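Local coordinates for predicted HD superfamily hydrolase (uncultured Thermotogales bacterium, PDB 2PQ7), which is probably a metal-dependent hydrolase of the HD superfamily, binding iron through the conserved histidines and aspartates of its HD domain, at the interface of chains A and B. Coordinates in Å, arbitrary orientation; residue numbers count along the deposited sequence, not the author numbering. Chains: chain A/B, Predicted HD superfamily hydrolase.

Contact 1: the interface of chains A and B. Residues chain A 138-140, 205; chain B 209, 212-213, 216.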
loop_
_atom_site.group_PDB
_atom_site.type_symbol
_atom_site.label_atom_id
_atom_site.label_comp_id
_atom_site.label_asym_id
_atom_site.label_seq_id
_atom_site.Cartn_x
_atom_site.Cartn_y
_atom_site.Cartn_z
ATOM N N GLY A 138 1.787 -8.877 3.545
ATOM C CA GLY A 138 0.395 -8.563 3.330
ATOM C C GLY A 138 0.142 -7.068 3.184
ATOM O O GLY A 138 1.086 -6.265 3.146
ATOM N N ALA A 139 -1.130 -6.710 3.151
ATOM C CA ALA A 139 -1.562 -5.330 2.944
ATOM C C ALA A 139 -1.156 -4.410 4.086
ATOM O O ALA A 139 -0.672 -3.298 3.868
ATOM C CB ALA A 139 -3.042 -5.282 2.749
ATOM N N VAL A 140 -1.313 -4.853 5.333
ATOM C CA VAL A 140 -0.939 -4.007 6.467
ATOM C C VAL A 140 0.558 -3.789 6.486
ATOM O O VAL A 140 1.017 -2.672 6.743
ATOM C CB VAL A 140 -1.456 -4.566 7.829
ATOM C CG1 VAL A 140 -0.970 -3.702 8.978
ATOM C CG2 VAL A 140 -2.976 -4.636 7.841
ATOM N N PHE A 205 0.072 -11.219 -3.306
ATOM C CA PHE A 205 -0.526 -9.888 -3.274
ATOM C C PHE A 205 0.569 -8.828 -3.211
ATOM O O PHE A 205 0.502 -7.809 -3.935
ATOM C CB PHE A 205 -1.527 -9.723 -2.106
ATOM C CG PHE A 205 -2.188 -8.378 -2.088
ATOM C CD1 PHE A 205 -3.142 -8.095 -3.026
ATOM C CD2 PHE A 205 -1.777 -7.388 -1.228
ATOM C CE1 PHE A 205 -3.755 -6.857 -3.065
ATOM C CE2 PHE A 205 -2.397 -6.116 -1.268
ATOM C CZ PHE A 205 -3.359 -5.874 -2.201
ATOM N N PHE B 209 -7.029 -4.408 -1.798
ATOM C CA PHE B 209 -6.103 -3.905 -0.795
ATOM C C PHE B 209 -6.854 -3.588 0.503
ATOM O O PHE B 209 -6.402 -3.977 1.591
ATOM C CB PHE B 209 -5.353 -2.654 -1.261
ATOM C CG PHE B 209 -4.269 -2.226 -0.306
ATOM C CD1 PHE B 209 -4.580 -1.505 0.829
ATOM C CD2 PHE B 209 -2.946 -2.594 -0.520
ATOM C CE1 PHE B 209 -3.582 -1.158 1.729
ATOM C CE2 PHE B 209 -1.967 -2.234 0.362
ATOM C CZ PHE B 209 -2.280 -1.532 1.484
ATOM N N ARG B 212 -8.201 -6.734 2.267
ATOM C CA ARG B 212 -7.112 -7.431 2.913
ATOM C C ARG B 212 -6.641 -6.707 4.156
ATOM O O ARG B 212 -6.391 -7.341 5.165
ATOM C CB ARG B 212 -5.922 -7.636 1.960
ATOM C CG ARG B 212 -6.145 -8.681 0.904
ATOM C CD ARG B 212 -4.938 -8.803 -0.023
ATOM N NE ARG B 212 -5.195 -9.859 -0.975
ATOM C CZ ARG B 212 -4.968 -11.144 -0.746
ATOM N NH1 ARG B 212 -4.472 -11.556 0.421
ATOM N NH2 ARG B 212 -5.283 -12.040 -1.682
ATOM N N PHE B 213 -6.495 -5.390 4.070
ATOM C CA PHE B 213 -6.098 -4.563 5.199
ATOM C C PHE B 213 -7.042 -4.812 6.372
ATOM O O PHE B 213 -6.599 -5.107 7.487
ATOM C CB PHE B 213 -6.112 -3.078 4.810
ATOM C CG PHE B 213 -5.507 -2.170 5.828
ATOM C CD1 PHE B 213 -6.257 -1.731 6.895
ATOM C CD2 PHE B 213 -4.213 -1.747 5.719
ATOM C CE1 PHE B 213 -5.702 -0.881 7.836
ATOM C CE2 PHE B 213 -3.639 -0.917 6.661
ATOM C CZ PHE B 213 -4.385 -0.472 7.711
ATOM N N GLU B 216 -6.814 -8.460 7.736
ATOM C CA GLU B 216 -5.587 -8.655 8.503
ATOM C C GLU B 216 -5.557 -7.882 9.806
ATOM O O GLU B 216 -4.954 -8.325 10.778
ATOM C CB GLU B 216 -4.379 -8.189 7.693
ATOM C CG GLU B 216 -4.070 -9.009 6.430
ATOM C CD GLU B 216 -3.052 -8.329 5.522
ATOM O OE1 GLU B 216 -2.314 -7.442 6.009
ATOM O OE2 GLU B 216 -2.989 -8.707 4.319
#
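The carboxylate of B:Glu216 is held by two backbone amides at the start of A helix 139-147. A:Val140 N gives a nearly straight bond to OE1, 2.9 Å (173° at H), meeting it on the syn side but 27° out of the carboxylate plane. A:Ala139 N bonds OE2 at 3.0 Å, on the syn lone pair. The acid thus caps the N-terminus of the helix, where the helix dipole would be expected to stabilise its negative charge. With CG anti to the carbonyl carbon (chi1 -66°) and an extended chain beyond, B:Glu216 runs alongside A:Val140 in the opposite sense and sets its carboxylate at the two amides. Next to the cap, the methyl CB of A:Ala139 sits 3.9 Å above the ring plane of B:Phe209, over its centre, and also touches B:Arg212 CB. A:Val140 CG2 lies over the face of B:Phe213 toward its rim, 3.8 Å from CD2. Toward A:Phe205, B:Arg212 CD rests over the centre of that ring, 3.5 Å from its centroid, the guanidinium tilted modestly from it. B:Phe209 CD2 approaches the edge of the A:Phe205 ring in its plane, 3.6 Å from CE2, the two side chains crossing at about a right angle. The patch docks the N-terminus of one subunit's short helix on the long helix 193-217 of the other, and so ties the two copies of the deposited dimer together.

Contact 2: the interface of chains A and B. Residues chain A 205, 208-209, 212; chain B 205, 208-209, 212.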
loop_
_atom_site.group_PDB
_atom_site.type_symbol
_atom_site.label_atom_id
_atom_site.label_comp_id
_atom_site.label_asym_id
_atom_site.label_seq_id
_atom_site.Cartn_x
_atom_site.Cartn_y
_atom_site.Cartn_z
ATOM N N PHE A 205 0.072 -11.219 -3.306
ATOM C CA PHE A 205 -0.526 -9.888 -3.274
ATOM C C PHE A 205 0.569 -8.828 -3.211
ATOM O O PHE A 205 0.502 -7.809 -3.935
ATOM C CB PHE A 205 -1.527 -9.723 -2.106
ATOM C CG PHE A 205 -2.188 -8.378 -2.088
ATOM C CD1 PHE A 205 -3.142 -8.095 -3.026
ATOM C CD2 PHE A 205 -1.777 -7.388 -1.228
ATOM C CE1 PHE A 205 -3.755 -6.857 -3.065
ATOM C CE2 PHE A 205 -2.397 -6.116 -1.268
ATOM C CZ PHE A 205 -3.359 -5.874 -2.201
ATOM N N GLU A 208 2.186 -8.539 -6.685
ATOM C CA GLU A 208 1.314 -7.757 -7.544
ATOM C C GLU A 208 1.378 -6.259 -7.205
ATOM O O GLU A 208 1.404 -5.413 -8.112
ATOM C CB GLU A 208 -0.125 -8.220 -7.457
ATOM C CG GLU A 208 -1.062 -7.436 -8.409
ATOM C CD GLU A 208 -2.467 -7.959 -8.439
ATOM O OE1 GLU A 208 -2.714 -9.066 -7.905
ATOM O OE2 GLU A 208 -3.352 -7.270 -8.967
ATOM N N PHE A 209 1.395 -5.921 -5.921
ATOM C CA PHE A 209 1.503 -4.530 -5.509
ATOM C C PHE A 209 2.769 -3.902 -6.100
ATOM O O PHE A 209 2.711 -2.790 -6.649
ATOM C CB PHE A 209 1.524 -4.367 -3.986
ATOM C CG PHE A 209 1.458 -2.928 -3.546
ATOM C CD1 PHE A 209 2.591 -2.141 -3.554
ATOM C CD2 PHE A 209 0.249 -2.351 -3.176
ATOM C CE1 PHE A 209 2.512 -0.803 -3.194
ATOM C CE2 PHE A 209 0.183 -1.038 -2.807
ATOM C CZ PHE A 209 1.301 -0.263 -2.826
ATOM N N ARG A 212 2.610 -3.516 -9.928
ATOM C CA ARG A 212 1.744 -2.410 -10.268
ATOM C C ARG A 212 2.396 -1.076 -9.973
ATOM O O ARG A 212 2.297 -0.166 -10.776
ATOM C CB ARG A 212 0.397 -2.494 -9.531
ATOM C CG ARG A 212 -0.529 -3.556 -10.050
ATOM C CD ARG A 212 -1.829 -3.603 -9.249
ATOM N NE ARG A 212 -2.693 -4.603 -9.833
ATOM C CZ ARG A 212 -3.501 -4.385 -10.860
ATOM N NH1 ARG A 212 -3.568 -3.185 -11.439
ATOM N NH2 ARG A 212 -4.225 -5.393 -11.347
ATOM N N PHE B 205 -8.095 -3.490 -7.687
ATOM C CA PHE B 205 -6.892 -3.713 -6.891
ATOM C C PHE B 205 -6.986 -2.936 -5.581
ATOM O O PHE B 205 -6.659 -3.479 -4.502
ATOM C CB PHE B 205 -5.602 -3.347 -7.663
ATOM C CG PHE B 205 -4.354 -3.618 -6.877
ATOM C CD1 PHE B 205 -3.951 -4.911 -6.695
ATOM C CD2 PHE B 205 -3.674 -2.606 -6.242
ATOM C CE1 PHE B 205 -2.824 -5.207 -5.951
ATOM C CE2 PHE B 205 -2.523 -2.904 -5.474
ATOM C CZ PHE B 205 -2.136 -4.202 -5.330
ATOM N N GLU B 208 -9.440 -4.761 -3.255
ATOM C CA GLU B 208 -8.765 -5.904 -2.666
ATOM C C GLU B 208 -7.780 -5.478 -1.567
ATOM O O GLU B 208 -7.698 -6.128 -0.514
ATOM C CB GLU B 208 -8.021 -6.716 -3.707
ATOM C CG GLU B 208 -7.342 -7.973 -3.108
ATOM C CD GLU B 208 -6.708 -8.863 -4.134
ATOM O OE1 GLU B 208 -6.956 -8.664 -5.346
ATOM O OE2 GLU B 208 -5.934 -9.755 -3.758
ATOM N N PHE B 209 -7.029 -4.408 -1.798
ATOM C CA PHE B 209 -6.103 -3.905 -0.795
ATOM C C PHE B 209 -6.854 -3.588 0.503
ATOM O O PHE B 209 -6.402 -3.977 1.591
ATOM C CB PHE B 209 -5.353 -2.654 -1.261
ATOM C CG PHE B 209 -4.269 -2.226 -0.306
ATOM C CD1 PHE B 209 -4.580 -1.505 0.829
ATOM C CD2 PHE B 209 -2.946 -2.594 -0.520
ATOM C CE1 PHE B 209 -3.582 -1.158 1.729
ATOM C CE2 PHE B 209 -1.967 -2.234 0.362
ATOM C CZ PHE B 209 -2.280 -1.532 1.484
ATOM N N ARG B 212 -8.201 -6.734 2.267
ATOM C CA ARG B 212 -7.112 -7.431 2.913
ATOM C C ARG B 212 -6.641 -6.707 4.156
ATOM O O ARG B 212 -6.391 -7.341 5.165
ATOM C CB ARG B 212 -5.922 -7.636 1.960
ATOM C CG ARG B 212 -6.145 -8.681 0.904
ATOM C CD ARG B 212 -4.938 -8.803 -0.023
ATOM N NE ARG B 212 -5.195 -9.859 -0.975
ATOM C CZ ARG B 212 -4.968 -11.144 -0.746
ATOM N NH1 ARG B 212 -4.472 -11.556 0.421
ATOM N NH2 ARG B 212 -5.283 -12.040 -1.682
#
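A:Phe205 and B:Phe205 meet at the two-fold axis, CE1 to CE1 at 3.5 Å, as their side chains cross obliquely. A looser apolar contact joins A:Phe209 CE2 and B:Phe209 CE2, 4.0 Å apart. In A:Phe205, as in B:Phe205, CG stands anti to its own amide nitrogen (chi1 -178°), which carries each ring across to the partner helix 193-217. There A:Phe205 runs antiparallel to the side chain of B:Glu208, whose carboxylate is turned 40° from the ring; B:Glu208 OE2 lies 3.3 Å from A:Phe205 CD1, and the twin contact repeats this.

Within each chain, arginine and glutamate are also paired. A:Arg212 grips A:Glu208 side-on, NE and NH2 both reaching the single oxygen OE2. The salt bridge from NE is 2.9 Å and uses the anti lone pair of OE2; the bond from NH2 is longer and more bent (138° at H). Both keep the acceptor close to the guanidinium plane, which would hold the guanidinium against turning while A:Arg212 CD stays over the B:Phe205 ring. Replacing A:Arg212 by alanine would probably leave A:Glu208 without its charge mate, set its carboxylate free to turn, and strip the cover from the B:Phe205 face. The like-charged A:Glu208 OE1 and B:Glu208 OE1 stand 5.0 Å apart across the axis.

Contact 3: the interface of chains A and B. Residues chain A 201-202, 205; chain B 208, 212.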
loop_
_atom_site.group_PDB
_atom_site.type_symbol
_atom_site.label_atom_id
_atom_site.label_comp_id
_atom_site.label_asym_id
_atom_site.label_seq_id
_atom_site.Cartn_x
_atom_site.Cartn_y
_atom_site.Cartn_z
ATOM N N ASP A 201 -0.615 -16.595 -0.450
ATOM C CA ASP A 201 -1.613 -15.642 -0.832
ATOM C C ASP A 201 -1.133 -14.198 -0.555
ATOM O O ASP A 201 -1.197 -13.316 -1.444
ATOM C CB ASP A 201 -2.856 -15.963 -0.048
ATOM C CG ASP A 201 -3.979 -15.013 -0.294
ATOM O OD1 ASP A 201 -4.407 -14.826 -1.469
ATOM O OD2 ASP A 201 -4.492 -14.462 0.700
ATOM N N ARG A 202 -0.668 -13.942 0.661
ATOM C CA ARG A 202 -0.168 -12.613 0.980
ATOM C C ARG A 202 1.036 -12.223 0.135
ATOM O O ARG A 202 1.116 -11.071 -0.309
ATOM C CB ARG A 202 0.193 -12.519 2.450
ATOM C CG ARG A 202 -1.017 -12.547 3.316
ATOM C CD ARG A 202 -0.569 -12.463 4.751
ATOM N NE ARG A 202 -1.694 -12.518 5.668
ATOM C CZ ARG A 202 -1.646 -12.107 6.930
ATOM N NH1 ARG A 202 -0.553 -11.550 7.418
ATOM N NH2 ARG A 202 -2.741 -12.140 7.672
ATOM N N PHE A 205 0.072 -11.219 -3.306
ATOM C CA PHE A 205 -0.526 -9.888 -3.274
ATOM C C PHE A 205 0.569 -8.828 -3.211
ATOM O O PHE A 205 0.502 -7.809 -3.935
ATOM C CB PHE A 205 -1.527 -9.723 -2.106
ATOM C CG PHE A 205 -2.188 -8.378 -2.088
ATOM C CD1 PHE A 205 -3.142 -8.095 -3.026
ATOM C CD2 PHE A 205 -1.777 -7.388 -1.228
ATOM C CE1 PHE A 205 -3.755 -6.857 -3.065
ATOM C CE2 PHE A 205 -2.397 -6.116 -1.268
ATOM C CZ PHE A 205 -3.359 -5.874 -2.201
ATOM N N GLU B 208 -9.440 -4.761 -3.255
ATOM C CA GLU B 208 -8.765 -5.904 -2.666
ATOM C C GLU B 208 -7.780 -5.478 -1.567
ATOM O O GLU B 208 -7.698 -6.128 -0.514
ATOM C CB GLU B 208 -8.021 -6.716 -3.707
ATOM C CG GLU B 208 -7.342 -7.973 -3.108
ATOM C CD GLU B 208 -6.708 -8.863 -4.134
ATOM O OE1 GLU B 208 -6.956 -8.664 -5.346
ATOM O OE2 GLU B 208 -5.934 -9.755 -3.758
ATOM N N ARG B 212 -8.201 -6.734 2.267
ATOM C CA ARG B 212 -7.112 -7.431 2.913
ATOM C C ARG B 212 -6.641 -6.707 4.156
ATOM O O ARG B 212 -6.391 -7.341 5.165
ATOM C CB ARG B 212 -5.922 -7.636 1.960
ATOM C CG ARG B 212 -6.145 -8.681 0.904
ATOM C CD ARG B 212 -4.938 -8.803 -0.023
ATOM N NE ARG B 212 -5.195 -9.859 -0.975
ATOM C CZ ARG B 212 -4.968 -11.144 -0.746
ATOM N NH1 ARG B 212 -4.472 -11.556 0.421
ATOM N NH2 ARG B 212 -5.283 -12.040 -1.682
#
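All five residues lie on the two copies of helix 193-217 and keep helical backbone torsions, with A:Asp201 facing B:Arg212 across the interface. The two side chains come from opposite directions, and the guanidinium takes the carboxylate end-on, one nitrogen to each oxygen. B:Arg212 NH2 bonds A:Asp201 OD1 at 2.9 Å, on the syn side but well out of the carboxylate plane, while NH1 makes the salt bridge to OD2, also 2.9 Å. Both bonds are fairly straight and leave close to the guanidinium plane. The carboxylate, however, is turned 46° from that plane, and NH1 meets OD2 from still further above the carboxylate. A:Asp201 reaches this position with CG anti to its backbone nitrogen (chi1 177°). On the neighbouring edge of the guanidinium lies B:Glu208, the arginine's partner within its own chain, so NH2 serves an acid on either side of the interface, with A:Phe205 CB over one face of the guanidinium. Two carboxylates around one arginine would be expected to favour its positive charge. By joining helix to helix through a two-pronged salt bridge, repeated by the twin with the chains exchanged, the site fastens the flank of the A/B interface and probably sets the register of the two long helices.

Contact 4: the interface of chains A and B. Residues chain A 36, 40, 140-141, 143; chain B 213, 216-217.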
loop_
_atom_site.group_PDB
_atom_site.type_symbol
_atom_site.label_atom_id
_atom_site.label_comp_id
_atom_site.label_asym_id
_atom_site.label_seq_id
_atom_site.Cartn_x
_atom_site.Cartn_y
_atom_site.Cartn_z
ATOM N N SER A 36 -0.795 -3.459 18.158
ATOM C CA SER A 36 -1.612 -3.912 17.031
ATOM C C SER A 36 -0.993 -5.160 16.397
ATOM O O SER A 36 -1.730 -5.992 15.890
ATOM C CB SER A 36 -1.823 -2.782 16.016
ATOM O OG SER A 36 -0.638 -2.439 15.383
ATOM N N ARG A 40 -2.952 -8.669 15.536
ATOM C CA ARG A 40 -2.921 -9.310 14.211
ATOM C C ARG A 40 -2.402 -10.750 14.309
ATOM O O ARG A 40 -2.853 -11.646 13.596
ATOM C CB ARG A 40 -2.100 -8.466 13.237
ATOM C CG ARG A 40 -2.779 -7.114 12.948
ATOM C CD ARG A 40 -2.151 -6.413 11.800
ATOM N NE ARG A 40 -0.726 -6.194 11.989
ATOM C CZ ARG A 40 -0.162 -5.137 12.593
ATOM N NH1 ARG A 40 -0.860 -4.127 13.059
ATOM N NH2 ARG A 40 1.132 -5.118 12.741
ATOM N N VAL A 140 -1.313 -4.853 5.333
ATOM C CA VAL A 140 -0.939 -4.007 6.467
ATOM C C VAL A 140 0.558 -3.789 6.486
ATOM O O VAL A 140 1.017 -2.672 6.743
ATOM C CB VAL A 140 -1.456 -4.566 7.829
ATOM C CG1 VAL A 140 -0.970 -3.702 8.978
ATOM C CG2 VAL A 140 -2.976 -4.636 7.841
ATOM N N ALA A 141 1.336 -4.836 6.203
ATOM C CA ALA A 141 2.793 -4.710 6.106
ATOM C C ALA A 141 3.213 -3.664 5.030
ATOM O O ALA A 141 4.109 -2.869 5.262
ATOM C CB ALA A 141 3.415 -6.068 5.806
ATOM N N ALA A 143 1.343 -1.142 3.959
ATOM C CA ALA A 143 0.996 0.145 4.517
ATOM C C ALA A 143 2.063 0.607 5.531
ATOM O O ALA A 143 2.429 1.794 5.545
ATOM C CB ALA A 143 -0.375 0.129 5.134
ATOM N N PHE B 213 -6.495 -5.390 4.070
ATOM C CA PHE B 213 -6.098 -4.563 5.199
ATOM C C PHE B 213 -7.042 -4.812 6.372
ATOM O O PHE B 213 -6.599 -5.107 7.487
ATOM C CB PHE B 213 -6.112 -3.078 4.810
ATOM C CG PHE B 213 -5.507 -2.170 5.828
ATOM C CD1 PHE B 213 -6.257 -1.731 6.895
ATOM C CD2 PHE B 213 -4.213 -1.747 5.719
ATOM C CE1 PHE B 213 -5.702 -0.881 7.836
ATOM C CE2 PHE B 213 -3.639 -0.917 6.661
ATOM C CZ PHE B 213 -4.385 -0.472 7.711
ATOM N N GLU B 216 -6.814 -8.460 7.736
ATOM C CA GLU B 216 -5.587 -8.655 8.503
ATOM C C GLU B 216 -5.557 -7.882 9.806
ATOM O O GLU B 216 -4.954 -8.325 10.778
ATOM C CB GLU B 216 -4.379 -8.189 7.693
ATOM C CG GLU B 216 -4.070 -9.009 6.430
ATOM C CD GLU B 216 -3.052 -8.329 5.522
ATOM O OE1 GLU B 216 -2.314 -7.442 6.009
ATOM O OE2 GLU B 216 -2.989 -8.707 4.319
ATOM N N TRP B 217 -6.172 -6.707 9.814
ATOM C CA TRP B 217 -6.142 -5.844 10.984
ATOM C C TRP B 217 -6.927 -6.471 12.132
ATOM O O TRP B 217 -6.584 -6.262 13.303
ATOM C CB TRP B 217 -6.658 -4.453 10.625
ATOM C CG TRP B 217 -6.421 -3.440 11.684
ATOM C CD1 TRP B 217 -7.277 -3.092 12.694
ATOM C CD2 TRP B 217 -5.256 -2.629 11.843
ATOM N NE1 TRP B 217 -6.713 -2.105 13.476
ATOM C CE2 TRP B 217 -5.470 -1.805 12.977
ATOM C CE3 TRP B 217 -4.046 -2.525 11.153
ATOM C CZ2 TRP B 217 -4.512 -0.890 13.434
ATOM C CZ3 TRP B 217 -3.089 -1.610 11.604
ATOM C CH2 TRP B 217 -3.331 -0.804 12.736
HETATM O O HOH W 1 0.231 -7.522 6.629
#
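A:Arg40 and B:Trp217 pass each other at a slant, guanidinium and indole turned 36° apart, with NH1 3.7 Å from CZ3 of the six-membered ring; the indole is poorly ordered, so every contact to it is less certain. The arginine gets there by a bend at its third torsion (chi3 -57°), and its aliphatic part lies along the end of B helix 193-217, CG 3.3 Å from the carbonyl oxygen B:Glu216 O. Within its own chain NH1 donates to A:Ser36 OG at 2.9 Å, though the hydroxyl is tilted 26° from the guanidinium plane and the bond is bent. One guanidinium face meets the carbonyl oxygen of A:Ser36, the opposite one CG1 of A:Val140, so the flat group is sandwiched near its rim. A glycine in place of A:Arg40 would probably open a gap beside B:Trp217, leaving the indole freer to move and A:Ser36 OG without this donor.

A:Val140 packs against both aromatic side chains, one methyl to each. Its CG1 branch points toward the indole as modelled, 3.9 Å from CE3, the side chains crossing near a right angle, while its other methyl faces B:Phe213. That phenyl ring also receives A:Ala143 CB at its edge, in plane, 3.8 Å from CE2. Beside the helix cap, water 1 links A:Ala141 N, 2.9 Å away, to B:Glu216 OE1 at 2.6 Å.

The four contacts form one continuous strip along B helix 193-217. Contact 1 lies in the middle: its C-alpha centre is about 5 Å from that of contact 3, 6 Å from contact 4 and 7 Å from contact 2. Contacts 1, 2 and 3 share A:Phe205 and B:Arg212, and contacts 1 and 4 share A:Val140, B:Phe213 and B:Glu216. Contacts 2 and 4, about 13 Å apart, mark the two-fold axis and the helix's C-terminal end. Since the twin strip repeats all this with chains exchanged, each long helix serves both halves of the dimer, although the structure alone does not prove that dimer biological.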